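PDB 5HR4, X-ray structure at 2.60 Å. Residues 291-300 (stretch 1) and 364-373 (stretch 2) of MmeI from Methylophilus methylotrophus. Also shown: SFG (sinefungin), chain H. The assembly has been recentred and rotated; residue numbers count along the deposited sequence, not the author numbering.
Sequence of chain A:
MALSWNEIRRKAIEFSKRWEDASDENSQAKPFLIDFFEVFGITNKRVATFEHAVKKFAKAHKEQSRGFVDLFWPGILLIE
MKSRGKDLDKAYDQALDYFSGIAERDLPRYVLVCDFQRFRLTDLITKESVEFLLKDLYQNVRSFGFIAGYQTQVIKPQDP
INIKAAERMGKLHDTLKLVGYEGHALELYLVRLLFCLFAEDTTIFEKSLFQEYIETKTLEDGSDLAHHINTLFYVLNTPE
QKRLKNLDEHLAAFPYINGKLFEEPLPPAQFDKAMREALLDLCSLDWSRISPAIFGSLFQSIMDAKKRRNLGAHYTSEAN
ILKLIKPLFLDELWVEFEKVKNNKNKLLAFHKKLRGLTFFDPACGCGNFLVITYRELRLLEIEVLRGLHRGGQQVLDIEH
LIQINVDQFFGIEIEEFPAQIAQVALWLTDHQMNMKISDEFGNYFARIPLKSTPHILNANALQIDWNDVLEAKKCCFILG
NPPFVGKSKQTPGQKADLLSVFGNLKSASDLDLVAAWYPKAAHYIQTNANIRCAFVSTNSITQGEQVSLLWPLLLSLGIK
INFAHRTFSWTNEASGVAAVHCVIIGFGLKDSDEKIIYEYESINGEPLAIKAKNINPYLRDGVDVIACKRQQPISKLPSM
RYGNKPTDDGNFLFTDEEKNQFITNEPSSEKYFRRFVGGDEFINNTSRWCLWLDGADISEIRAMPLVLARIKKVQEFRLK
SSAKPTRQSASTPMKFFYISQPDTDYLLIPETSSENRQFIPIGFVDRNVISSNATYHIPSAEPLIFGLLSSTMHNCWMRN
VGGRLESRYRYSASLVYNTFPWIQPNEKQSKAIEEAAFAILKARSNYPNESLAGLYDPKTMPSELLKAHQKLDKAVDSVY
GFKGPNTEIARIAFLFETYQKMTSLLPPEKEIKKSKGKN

Stretch 1 (291-300) SPAIFGSLFQ
Stretch 2 364-373: CGCGNFLVIT

Stretch 1 is a helix from Pro292 to Gln300, continuing beyond it, with Ser291 at the N-cap position; the Ser291 side chain (chi1 p) makes no capping bond, but the backbone O of Ser291 accepts from Phe295 N at 3.1 Å. Stretch 2 opens with a type II' turn from Cys364 to Gly367, closed by Gly367 N to Cys364 O at 2.9 Å, and Gly367 occupies the N-cap position before the helix that starts at Asn368. The turn is written in glycine: at Gly365 the positive phi (61/-135) favours glycine, and a CB would clash with CB of sinefungin at 2.3 Å; Gly367 (93/15) would jam a CB against the preceding carbonyl. Cys366 between them sits at -84/9.

The helices run nearly antiparallel, at 167°, with axes no closer than 10.5 Å. Contact comes from Gly365 and Cys366 of the turn and from Asn368 and Ile372, one helical turn apart. CA of Pro292 lies 5.6 Å from CA of Asn368, and CA of Gly296 lies 6.2 Å from CA of Cys366, setting the register. Together the stretches bury 352 Å².

No hydrogen bond crosses the interface; fit does the work. Pro292, Phe295 and Phe299 point their CA-to-CB bonds toward stretch 2, a spacing of three and four residues that keeps them on one helix face. Pro292, with its ring C-gamma exo, places CG 3.4 Å from CD1 of Ile372 (m, m), an apolar contact, while its CA comes 3.0 Å from OD1 of Asn368. Cys366 (chi1 p) touches Phe295, Gly296 and Phe299: its SG lies 3.7 Å from CB of Phe295 (chi1 m, chi2 -72°) and also 3.7 Å from the backbone N of Gly296, and its CB is 3.8 Å from CB of Phe299 (chi1 t, chi2 40°). Gly296 has no side chain, and its CA lies 4.3 Å from ND2 of Asn368.

Sinefungin extends the packing. Asn368 (chi1 m, chi2 -36°) starts sideways, but its end nears stretch 1; its OD1 faces Pro292 while ND2 gives weak hydrogen bonds to the ligand carboxylate, 3.3 Å to OXT and 3.4 Å to O. SG of Cys366 is 3.3 Å from OXT. Phe299 reaches the ribose, with CZ 3.1 Å from O3', and that same O3' lies 3.4 Å from CA of Gly365. The rule is economical: glycines shape the turn, apolar groups and a cysteine fill the seam, and one amide serves both helix and ligand.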

# COMPACT_ATOMS: atom_id res chain seq x y z
N SER A 291 21.36 6.30 3.25
CA SER A 291 20.44 5.35 3.85
C SER A 291 19.24 5.10 2.95
O SER A 291 19.00 5.85 2.00
CB SER A 291 19.99 5.89 5.19
OG SER A 291 19.82 7.29 5.07
N PRO A 292 18.45 4.04 3.24
CA PRO A 292 17.19 3.80 2.51
C PRO A 292 16.41 5.05 2.15
O PRO A 292 15.95 5.18 1.01
CB PRO A 292 16.40 2.94 3.49
CG PRO A 292 17.45 2.11 4.13
CD PRO A 292 18.68 2.99 4.25
N ALA A 293 16.23 5.96 3.12
CA ALA A 293 15.51 7.20 2.83
C ALA A 293 16.13 7.92 1.64
O ALA A 293 15.41 8.41 0.76
CB ALA A 293 15.50 8.11 4.06
N ILE A 294 17.46 7.97 1.56
CA ILE A 294 18.09 8.57 0.39
C ILE A 294 17.77 7.76 -0.86
O ILE A 294 17.32 8.31 -1.87
CB ILE A 294 19.61 8.70 0.59
CG1 ILE A 294 19.90 9.53 1.83
CG2 ILE A 294 20.21 9.34 -0.66
CD1 ILE A 294 19.21 10.83 1.85
N PHE A 295 18.00 6.45 -0.82
CA PHE A 295 17.79 5.64 -2.01
C PHE A 295 16.34 5.71 -2.48
O PHE A 295 16.08 5.71 -3.69
CB PHE A 295 18.20 4.19 -1.75
CG PHE A 295 19.66 4.03 -1.44
CD1 PHE A 295 20.61 4.18 -2.44
CD2 PHE A 295 20.08 3.73 -0.15
CE1 PHE A 295 21.95 4.02 -2.15
CE2 PHE A 295 21.42 3.58 0.14
CZ PHE A 295 22.36 3.72 -0.85
N GLY A 296 15.40 5.82 -1.55
CA GLY A 296 14.00 5.85 -1.90
C GLY A 296 13.55 7.18 -2.44
O GLY A 296 12.76 7.24 -3.39
N SER A 297 14.08 8.27 -1.86
CA SER A 297 13.71 9.60 -2.33
C SER A 297 14.23 9.84 -3.73
O SER A 297 13.56 10.48 -4.55
CB SER A 297 14.25 10.66 -1.39
OG SER A 297 13.63 10.53 -0.12
N LEU A 298 15.45 9.37 -4.01
CA LEU A 298 16.02 9.47 -5.35
C LEU A 298 15.17 8.73 -6.37
O LEU A 298 14.72 9.29 -7.38
CB LEU A 298 17.43 8.92 -5.34
CG LEU A 298 18.06 8.83 -6.71
CD1 LEU A 298 18.17 10.22 -7.30
CD2 LEU A 298 19.43 8.17 -6.58
N PHE A 299 14.95 7.44 -6.11
CA PHE A 299 14.03 6.62 -6.89
C PHE A 299 12.72 7.35 -7.15
O PHE A 299 12.24 7.39 -8.29
CB PHE A 299 13.83 5.30 -6.11
CG PHE A 299 12.62 4.51 -6.51
CD1 PHE A 299 12.24 4.38 -7.83
CD2 PHE A 299 11.90 3.83 -5.53
CE1 PHE A 299 11.12 3.64 -8.18
CE2 PHE A 299 10.78 3.07 -5.88
CZ PHE A 299 10.40 2.97 -7.21
N GLN A 300 12.14 7.97 -6.12
CA GLN A 300 10.82 8.58 -6.28
C GLN A 300 10.87 9.88 -7.07
O GLN A 300 9.90 10.21 -7.76
CB GLN A 300 10.19 8.80 -4.92
CG GLN A 300 9.61 7.54 -4.28
CD GLN A 300 8.80 7.86 -3.03
OE1 GLN A 300 8.55 7.01 -2.16
NE2 GLN A 300 8.39 9.11 -2.93
N CYS A 364 11.30 -5.24 -6.02
CA CYS A 364 12.20 -4.73 -5.00
C CYS A 364 12.36 -3.21 -5.01
O CYS A 364 12.98 -2.69 -4.08
CB CYS A 364 13.57 -5.39 -5.15
SG CYS A 364 14.47 -4.83 -6.58
N GLY A 365 11.86 -2.50 -6.01
CA GLY A 365 12.04 -1.05 -6.00
C GLY A 365 13.51 -0.67 -6.04
O GLY A 365 14.29 -1.24 -6.81
N CYS A 366 13.91 0.29 -5.21
CA CYS A 366 15.31 0.69 -5.13
C CYS A 366 16.13 -0.20 -4.20
O CYS A 366 17.28 0.14 -3.89
CB CYS A 366 15.42 2.16 -4.68
SG CYS A 366 15.12 2.43 -2.88
N GLY A 367 15.56 -1.31 -3.74
CA GLY A 367 16.33 -2.32 -3.03
C GLY A 367 16.36 -2.21 -1.52
O GLY A 367 17.19 -2.87 -0.89
N ASN A 368 15.47 -1.43 -0.91
CA ASN A 368 15.59 -1.16 0.52
C ASN A 368 15.49 -2.43 1.36
O ASN A 368 16.32 -2.66 2.25
CB ASN A 368 14.56 -0.12 0.93
CG ASN A 368 15.03 1.28 0.63
OD1 ASN A 368 16.21 1.56 0.74
ND2 ASN A 368 14.12 2.16 0.21
N PHE A 369 14.47 -3.26 1.11
CA PHE A 369 14.39 -4.56 1.79
C PHE A 369 15.70 -5.32 1.71
O PHE A 369 16.14 -5.93 2.70
CB PHE A 369 13.28 -5.42 1.20
CG PHE A 369 11.93 -5.06 1.66
CD1 PHE A 369 11.45 -5.54 2.86
CD2 PHE A 369 11.12 -4.27 0.89
CE1 PHE A 369 10.18 -5.20 3.30
CE2 PHE A 369 9.85 -3.94 1.31
CZ PHE A 369 9.38 -4.39 2.53
N LEU A 370 16.34 -5.34 0.53
CA LEU A 370 17.62 -6.04 0.43
C LEU A 370 18.72 -5.30 1.17
O LEU A 370 19.64 -5.95 1.71
CB LEU A 370 18.01 -6.23 -1.04
CG LEU A 370 16.94 -7.03 -1.78
CD1 LEU A 370 17.24 -7.12 -3.27
CD2 LEU A 370 16.78 -8.41 -1.17
N VAL A 371 18.67 -3.97 1.22
CA VAL A 371 19.75 -3.22 1.85
C VAL A 371 19.67 -3.34 3.37
O VAL A 371 20.63 -3.74 4.02
CB VAL A 371 19.73 -1.75 1.38
CG1 VAL A 371 20.54 -0.87 2.30
CG2 VAL A 371 20.26 -1.65 -0.03
N ILE A 372 18.49 -3.05 3.94
CA ILE A 372 18.30 -3.24 5.38
C ILE A 372 18.65 -4.66 5.80
O ILE A 372 19.30 -4.87 6.83
CB ILE A 372 16.86 -2.89 5.81
CG1 ILE A 372 16.57 -1.44 5.48
CG2 ILE A 372 16.70 -3.08 7.32
CD1 ILE A 372 17.51 -0.53 6.24
N THR A 373 18.21 -5.67 5.03
CA THR A 373 18.48 -7.05 5.42
C THR A 373 19.97 -7.32 5.44
O THR A 373 20.51 -7.86 6.41
CB THR A 373 17.80 -8.04 4.48
OG1 THR A 373 16.37 -7.92 4.58
CG2 THR A 373 18.22 -9.46 4.86
N SFG H . 10.18 -1.78 -1.62
CA SFG H . 10.74 -0.80 -2.54
C SFG H . 11.54 0.18 -1.70
O SFG H . 11.58 0.03 -0.46
OXT SFG H . 12.16 1.13 -2.23
CB SFG H . 9.62 -0.08 -3.28
CG SFG H . 8.75 -1.13 -3.96
CD SFG H . 7.53 -0.40 -4.45
NE SFG H . 6.63 -0.27 -3.32
C5' SFG H . 6.85 -1.14 -5.62
C4' SFG H . 7.80 -1.43 -6.83
O4' SFG H . 7.25 -2.34 -7.58
C3' SFG H . 7.99 -0.24 -7.78
O3' SFG H . 9.29 0.14 -7.70
C2' SFG H . 7.62 -0.75 -9.20
O2' SFG H . 8.59 -0.29 -10.23
C1' SFG H . 7.70 -2.04 -9.10
N9 SFG H . 6.76 -2.75 -9.90
C8 SFG H . 5.49 -2.43 -10.17
N7 SFG H . 4.96 -3.40 -10.92
C5 SFG H . 5.90 -4.32 -11.10
C6 SFG H . 5.88 -5.50 -11.80
N6 SFG H . 4.84 -6.17 -12.56
N1 SFG H . 6.95 -6.29 -11.86
C2 SFG H . 8.08 -5.90 -11.21
N3 SFG H . 8.10 -4.73 -10.52
C4 SFG H . 7.01 -3.94 -10.47